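Local coordinates for StAR-related lipid transfer protein 5 (Homo sapiens, PDB 2R55) that probably binds cholesterol or related sterols and may carry these and other lipids through the cell, at residues M27-A30 and V31-M35; K141-E144 and D145-S149; R213-T216 and R217-N221. One frame throughout, in Å; residues are numbered along the deposited sequence.

Interaction 1 (M27-A30 and V31-M35)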
loop_
_atom_site.group_PDB
_atom_site.type_symbol
_atom_site.label_atom_id
_atom_site.label_comp_id
_atom_site.label_asym_id
_atom_site.label_seq_id
_atom_site.Cartn_x
_atom_site.Cartn_y
_atom_site.Cartn_z
ATOM N N MET A 27 -14.873 2.000 -10.780
ATOM C CA MET A 27 -14.009 2.951 -10.080
ATOM C C MET A 27 -12.739 2.290 -9.560
ATOM O O MET A 27 -11.717 2.942 -9.397
ATOM C CB MET A 27 -14.748 3.754 -8.998
ATOM C CG MET A 27 -15.332 2.979 -7.826
ATOM S SD MET A 27 -15.865 4.091 -6.460
ATOM C CE MET A 27 -14.298 4.400 -5.612
ATOM N N SER A 28 -12.800 0.989 -9.335
ATOM C CA SER A 28 -11.616 0.229 -8.980
ATOM C C SER A 28 -10.705 0.014 -10.177
ATOM O O SER A 28 -9.487 -0.014 -10.031
ATOM C CB SER A 28 -12.019 -1.120 -8.422
ATOM O OG SER A 28 -12.941 -1.735 -9.286
ATOM N N GLU A 29 -11.296 -0.152 -11.361
ATOM C CA GLU A 29 -10.524 -0.237 -12.600
ATOM C C GLU A 29 -9.761 1.049 -12.891
ATOM O O GLU A 29 -8.586 1.003 -13.260
ATOM C CB GLU A 29 -11.404 -0.616 -13.786
ATOM C CG GLU A 29 -10.677 -1.447 -14.845
ATOM C CD GLU A 29 -10.299 -2.853 -14.359
ATOM O OE1 GLU A 29 -10.805 -3.297 -13.299
ATOM O OE2 GLU A 29 -9.499 -3.527 -15.046
ATOM N N ALA A 30 -10.429 2.187 -12.716
ATOM C CA ALA A 30 -9.762 3.490 -12.728
ATOM C C ALA A 30 -8.537 3.537 -11.814
ATOM O O ALA A 30 -7.530 4.154 -12.148
ATOM C CB ALA A 30 -10.748 4.608 -12.345
ATOM N N VAL A 31 -8.639 2.876 -10.667
ATOM C CA VAL A 31 -7.586 2.917 -9.651
ATOM C C VAL A 31 -6.326 2.236 -10.164
ATOM O O VAL A 31 -5.249 2.844 -10.167
ATOM C CB VAL A 31 -8.058 2.290 -8.326
ATOM C CG1 VAL A 31 -6.879 2.025 -7.395
ATOM C CG2 VAL A 31 -9.084 3.185 -7.670
ATOM N N ALA A 32 -6.479 0.994 -10.608
ATOM C CA ALA A 32 -5.407 0.246 -11.236
ATOM C C ALA A 32 -4.819 0.964 -12.466
ATOM O O ALA A 32 -3.596 0.971 -12.653
ATOM C CB ALA A 32 -5.901 -1.139 -11.617
ATOM N N GLU A 33 -5.673 1.567 -13.294
ATOM C CA GLU A 33 -5.193 2.377 -14.434
ATOM C C GLU A 33 -4.212 3.467 -13.985
ATOM O O GLU A 33 -3.145 3.615 -14.585
ATOM C CB GLU A 33 -6.349 2.952 -15.261
ATOM C CG GLU A 33 -6.801 2.015 -16.384
ATOM C CD GLU A 33 -8.295 2.144 -16.734
ATOM O OE1 GLU A 33 -8.902 3.233 -16.503
ATOM O OE2 GLU A 33 -8.856 1.139 -17.240
ATOM N N LYS A 34 -4.558 4.185 -12.907
ATOM C CA LYS A 34 -3.678 5.207 -12.342
ATOM C C LYS A 34 -2.396 4.608 -11.786
ATOM O O LYS A 34 -1.304 5.135 -11.962
ATOM C CB LYS A 34 -4.407 5.998 -11.254
ATOM C CG LYS A 34 -5.280 7.103 -11.828
ATOM C CD LYS A 34 -6.247 7.581 -10.788
ATOM C CE LYS A 34 -7.155 8.660 -11.320
ATOM N NZ LYS A 34 -7.959 9.140 -10.175
ATOM N N MET A 35 -2.550 3.488 -11.110
ATOM C CA MET A 35 -1.429 2.770 -10.589
ATOM C C MET A 35 -0.481 2.370 -11.708
ATOM O O MET A 35 0.721 2.582 -11.615
ATOM C CB MET A 35 -1.935 1.583 -9.801
ATOM C CG MET A 35 -2.314 1.964 -8.386
ATOM S SD MET A 35 -0.852 2.145 -7.352
ATOM C CE MET A 35 -0.315 0.450 -7.223
#
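Val31 folds back against the turn before it: its CG2 methyl sits 3.2 Å from Met27 O, and its CB lies equally close to Ser28 O. CG1 is anti to the backbone N (chi1 166°), which leaves CG2 beside that N, on the side of the preceding carbonyls. Three backbone N-H groups bond to the carbonyl four residues earlier: Ala32 N to Ser28 O, Glu33 N to Glu29 O (3.0 Å) and Lys34 N to Ala30 O; Val31 N is shared weakly between Met27 O and Ser28 O.

The aliphatic contacts are made against these same carbonyls. The CB and CG of Lys34 pass over Ala30 O, with CG 3.7 Å from it, and the chain then runs on extended. The Glu33 stem lies across the Glu29 and Ala30 carbonyls, with CB 3.5 Å from Ala30 O and CG nearest Glu29 O.

The charged ends hold apart. Glu29 CG comes within 4.0 Å of Glu33 OE2, but the two carboxylate planes are turned 80° from each other and the nearest oxygens, both OE2, stay 5.2 Å apart. Glu29 instead pairs with Lys141 and Lys34 with Glu63, so each has an opposite charge outside this turn, while Ser28 OG bonds to Ala25 O and Ala24 O, carbonyls of the preceding turn.

Val31, Ala32 and Met35 rest on Asn151 of strand 148-154, and Ser28 meets Leu139 of strand 132-142. With Glu33 and Lys34 exposed, this is an amphipathic alpha-helix, the N-terminal helix of the START fold, lying against its curved sheet.

Interaction 2 (K141-E144 and D145-S149)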
loop_
_atom_site.group_PDB
_atom_site.type_symbol
_atom_site.label_atom_id
_atom_site.label_comp_id
_atom_site.label_asym_id
_atom_site.label_seq_id
_atom_site.Cartn_x
_atom_site.Cartn_y
_atom_site.Cartn_z
ATOM N N LYS A 141 -5.432 -7.245 -9.617
ATOM C CA LYS A 141 -5.453 -7.387 -11.060
ATOM C C LYS A 141 -4.130 -7.987 -11.471
ATOM O O LYS A 141 -3.088 -7.617 -10.923
ATOM C CB LYS A 141 -5.649 -6.032 -11.735
ATOM C CG LYS A 141 -6.021 -6.093 -13.230
ATOM C CD LYS A 141 -6.248 -4.687 -13.789
ATOM C CE LYS A 141 -6.497 -4.691 -15.296
ATOM N NZ LYS A 141 -6.554 -3.290 -15.831
ATOM N N ARG A 142 -4.184 -8.896 -12.444
ATOM C CA ARG A 142 -3.030 -9.675 -12.860
ATOM C C ARG A 142 -2.655 -9.319 -14.288
ATOM O O ARG A 142 -3.525 -9.198 -15.153
ATOM C CB ARG A 142 -3.366 -11.163 -12.757
ATOM C CG ARG A 142 -4.172 -11.459 -11.507
ATOM C CD ARG A 142 -4.839 -12.801 -11.491
ATOM N NE ARG A 142 -4.835 -13.276 -10.115
ATOM C CZ ARG A 142 -3.909 -14.091 -9.615
ATOM N NH1 ARG A 142 -2.922 -14.545 -10.388
ATOM N NH2 ARG A 142 -3.976 -14.457 -8.342
ATOM N N TYR A 143 -1.358 -9.156 -14.536
ATOM C CA TYR A 143 -0.885 -8.710 -15.842
ATOM C C TYR A 143 -0.318 -9.838 -16.717
ATOM O O TYR A 143 -0.169 -10.984 -16.288
ATOM C CB TYR A 143 0.062 -7.502 -15.706
ATOM C CG TYR A 143 -0.676 -6.260 -15.233
ATOM C CD1 TYR A 143 -1.199 -5.347 -16.145
ATOM C CD2 TYR A 143 -0.893 -6.029 -13.866
ATOM C CE1 TYR A 143 -1.890 -4.227 -15.725
ATOM C CE2 TYR A 143 -1.594 -4.915 -13.427
ATOM C CZ TYR A 143 -2.090 -4.015 -14.362
ATOM O OH TYR A 143 -2.787 -2.911 -13.930
ATOM N N GLU A 144 -0.019 -9.498 -17.957
ATOM C CA GLU A 144 0.351 -10.496 -18.950
ATOM C C GLU A 144 1.747 -11.057 -18.721
ATOM O O GLU A 144 2.031 -12.183 -19.124
ATOM C CB GLU A 144 0.251 -9.892 -20.343
ATOM C CG GLU A 144 -1.153 -9.424 -20.716
ATOM C CD GLU A 144 -2.007 -10.551 -21.267
ATOM O OE1 GLU A 144 -2.173 -10.617 -22.509
ATOM O OE2 GLU A 144 -2.494 -11.379 -20.459
ATOM N N ASP A 145 2.604 -10.269 -18.068
ATOM C CA ASP A 145 3.985 -10.673 -17.830
ATOM C C ASP A 145 4.105 -11.609 -16.630
ATOM O O ASP A 145 5.142 -12.249 -16.437
ATOM C CB ASP A 145 4.889 -9.449 -17.665
ATOM C CG ASP A 145 4.564 -8.638 -16.419
ATOM O OD1 ASP A 145 3.582 -7.859 -16.423
ATOM O OD2 ASP A 145 5.320 -8.758 -15.433
ATOM N N GLY A 146 3.029 -11.684 -15.843
ATOM C CA GLY A 146 3.003 -12.455 -14.611
ATOM C C GLY A 146 2.791 -11.559 -13.402
ATOM O O GLY A 146 2.352 -12.019 -12.340
ATOM N N THR A 147 3.114 -10.278 -13.568
ATOM C CA THR A 147 2.910 -9.285 -12.535
ATOM C C THR A 147 1.538 -9.457 -11.895
ATOM O O THR A 147 0.527 -9.617 -12.586
ATOM C CB THR A 147 3.088 -7.841 -13.088
ATOM O OG1 THR A 147 4.439 -7.659 -13.520
ATOM C CG2 THR A 147 2.796 -6.805 -12.031
ATOM N N ILE A 148 1.532 -9.475 -10.563
ATOM C CA ILE A 148 0.312 -9.447 -9.782
ATOM C C ILE A 148 0.365 -8.106 -9.054
ATOM O O ILE A 148 1.424 -7.706 -8.562
ATOM C CB ILE A 148 0.236 -10.637 -8.789
ATOM C CG1 ILE A 148 0.718 -11.936 -9.452
ATOM C CG2 ILE A 148 -1.191 -10.828 -8.285
ATOM C CD1 ILE A 148 0.914 -13.113 -8.510
ATOM N N SER A 149 -0.759 -7.394 -9.005
ATOM C CA SER A 149 -0.781 -6.079 -8.364
ATOM C C SER A 149 -1.946 -5.888 -7.398
ATOM O O SER A 149 -2.981 -6.566 -7.504
ATOM C CB SER A 149 -0.802 -4.965 -9.411
ATOM O OG SER A 149 -2.131 -4.651 -9.787
#
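Tyr143 reaches across the turn to Asp145, Thr147 and Ser149. Its CB lies 3.6 Å from Asp145 OD1 and 4.0 Å from Thr147 CB. CG is anti to the carbonyl carbon (chi1 -68°), which turns the ring back alongside the second strand. CD2 then passes the Thr147 CG2 methyl at 4.2 Å, and further out the ring edge at CE2 meets Ser149 OG, in the ring plane, at 3.7 Å; that hydroxyl is hydrogen-bonded to Asn151 and only weakly to Lys141 O. At the tip, OH approaches Ala32 of helix 21-40.

The backbone holds this course. Tyr143 N gives Thr147 O an almost straight bond of 2.8 Å, and Tyr143 O weakly accepts Gly146 N, closing a type I turn. Gly146, at a positive phi where a side chain would strike the carbonyl before it, completes a G1 bulge. Beyond the turn, Ser149 N bonds to Lys141 O at 3.0 Å in a hydrogen-bonded antiparallel pair.

The hairpin joins strands 132-142 and 148-154, and strand 167-180 pairs with both. Lys141 and Ser149 share the face toward helix 21-40, where Lys141 pairs with Glu29; on the other face Ile148 packs against Leu79 and Trp83 of helix 79-86.

Interaction 3 (R213-T216 and R217-N221)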
loop_
_atom_site.group_PDB
_atom_site.type_symbol
_atom_site.label_atom_id
_atom_site.label_comp_id
_atom_site.label_asym_id
_atom_site.label_seq_id
_atom_site.Cartn_x
_atom_site.Cartn_y
_atom_site.Cartn_z
ATOM N N ARG A 213 10.571 7.042 5.688
ATOM C CA ARG A 213 11.015 6.072 6.677
ATOM C C ARG A 213 10.063 4.898 6.774
ATOM O O ARG A 213 10.480 3.769 7.019
ATOM C CB ARG A 213 11.120 6.735 8.049
ATOM C CG ARG A 213 12.203 7.800 8.160
ATOM C CD ARG A 213 12.968 7.698 9.515
ATOM N NE ARG A 213 12.121 8.004 10.669
ATOM C CZ ARG A 213 12.465 7.801 11.945
ATOM N NH1 ARG A 213 13.657 7.286 12.269
ATOM N NH2 ARG A 213 11.608 8.117 12.911
ATOM N N SER A 214 8.782 5.177 6.570
ATOM C CA SER A 214 7.745 4.161 6.641
ATOM C C SER A 214 7.952 3.146 5.516
ATOM O O SER A 214 7.826 1.942 5.732
ATOM C CB SER A 214 6.361 4.821 6.549
ATOM O OG SER A 214 5.318 3.934 6.920
ATOM N N MET A 215 8.311 3.644 4.329
ATOM C CA MET A 215 8.579 2.789 3.160
ATOM C C MET A 215 9.832 1.904 3.289
ATOM O O MET A 215 9.789 0.726 2.955
ATOM C CB MET A 215 8.652 3.640 1.893
ATOM C CG MET A 215 8.749 2.853 0.585
ATOM S SD MET A 215 7.159 2.286 -0.044
ATOM C CE MET A 215 6.457 3.798 -0.667
ATOM N N THR A 216 10.942 2.475 3.758
ATOM C CA THR A 216 12.190 1.712 3.948
ATOM C C THR A 216 12.066 0.609 5.020
ATOM O O THR A 216 12.683 -0.455 4.902
ATOM C CB THR A 216 13.367 2.615 4.332
ATOM O OG1 THR A 216 13.099 3.235 5.598
ATOM C CG2 THR A 216 13.605 3.670 3.261
ATOM N N ARG A 217 11.261 0.889 6.041
ATOM C CA ARG A 217 10.911 -0.069 7.084
ATOM C C ARG A 217 9.960 -1.146 6.579
ATOM O O ARG A 217 10.026 -2.303 7.012
ATOM C CB ARG A 217 10.258 0.666 8.273
ATOM C CG ARG A 217 11.214 1.002 9.396
ATOM C CD ARG A 217 10.937 2.386 9.995
ATOM N NE ARG A 217 11.451 2.480 11.371
ATOM C CZ ARG A 217 12.743 2.549 11.698
ATOM N NH1 ARG A 217 13.692 2.556 10.754
ATOM N NH2 ARG A 217 13.089 2.607 12.976
ATOM N N PHE A 218 9.054 -0.746 5.687
ATOM C CA PHE A 218 8.097 -1.663 5.072
ATOM C C PHE A 218 8.854 -2.787 4.339
ATOM O O PHE A 218 8.579 -3.978 4.540
ATOM C CB PHE A 218 7.168 -0.877 4.152
ATOM C CG PHE A 218 6.287 -1.724 3.268
ATOM C CD1 PHE A 218 5.046 -2.173 3.715
ATOM C CD2 PHE A 218 6.670 -2.020 1.957
ATOM C CE1 PHE A 218 4.218 -2.935 2.862
ATOM C CE2 PHE A 218 5.856 -2.789 1.128
ATOM C CZ PHE A 218 4.630 -3.243 1.577
ATOM N N TYR A 219 9.843 -2.400 3.535
ATOM C CA TYR A 219 10.631 -3.365 2.773
ATOM C C TYR A 219 11.536 -4.173 3.671
ATOM O O TYR A 219 11.681 -5.386 3.477
ATOM C CB TYR A 219 11.451 -2.682 1.667
ATOM C CG TYR A 219 10.671 -2.383 0.412
ATOM C CD1 TYR A 219 9.771 -1.313 0.360
ATOM C CD2 TYR A 219 10.849 -3.157 -0.737
ATOM C CE1 TYR A 219 9.066 -1.043 -0.783
ATOM C CE2 TYR A 219 10.148 -2.885 -1.891
ATOM C CZ TYR A 219 9.258 -1.826 -1.912
ATOM O OH TYR A 219 8.556 -1.564 -3.071
ATOM N N ALA A 220 12.162 -3.504 4.632
ATOM C CA ALA A 220 12.944 -4.216 5.638
ATOM C C ALA A 220 12.102 -5.343 6.253
ATOM O O ALA A 220 12.545 -6.483 6.305
ATOM C CB ALA A 220 13.465 -3.260 6.706
ATOM N N ASN A 221 10.876 -5.029 6.670
ATOM C CA ASN A 221 9.962 -6.014 7.274
ATOM C C ASN A 221 9.576 -7.108 6.302
ATOM O O ASN A 221 9.725 -8.290 6.597
ATOM C CB ASN A 221 8.677 -5.345 7.786
ATOM C CG ASN A 221 8.853 -4.652 9.118
ATOM O OD1 ASN A 221 9.876 -4.800 9.794
ATOM N ND2 ASN A 221 7.838 -3.884 9.513
#
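Met215 and Tyr219 run side by side, one helical turn apart, on the buried side of helix 204-227. The sulfur comes to the ring edge, with SD 3.9 Å from Tyr219 CE1 and 86° off the ring normal, a Met-aromatic contact. CD1 of the same ring lies 3.3 Å from Met215 O, in the ring plane. Phe218 backs onto the turn through CB, which is 3.3 Å from Ser214 O, while its ring meets Phe194 edge-to-face.

Thr216 marks the change of side. With OG1 turned between N and the carbonyl carbon (chi1 63°), its hydroxyl donates to Arg213 O at 3.0 Å, from above the carbonyl plane and on the same face as Arg217 N. OG1 is also hydrogen-bonded to Arg49. A valine here would probably take one donor from Arg213 O and leave Arg49 without its hydroxyl partner.

The exposed side is looser. Arg217 CD leans on Arg213 O at 3.3 Å, but the guanidinium groups stay apart, Arg213 NH1 being 4.8 Å from Arg217 NH2, and Arg217 has a long, weak ion pair with Glu99. Apolar and ring-edge contacts thus face strands 188-197 and 54-60, with Tyr219 OH satisfied by Leu190 O; the two like charges are exposed, and solvent probably screens them.

How the interactions relate
Interactions 1 and 2 are neighbours, centres 14 Å apart. A salt bridge from Glu29 OE2 to Lys141 NZ, 3.1 Å long, ties helix 21-40 to the hairpin, and beside it Ala32 CB packs on Lys141 CD at 4.2 Å. Interaction 3 stands away from both: its centre is 25 Å from that of interaction 1 and 23 Å from that of interaction 2, with nearest atoms about 10 and 11 Å away. Interactions 1 and 3 lie on opposite sides of the chain's centre. In START domains the lipid cavity lies between the sheet and the C-terminal helix, so residues 213-221 probably belong to its cover, while 27-35 probably back the sheet's outer face.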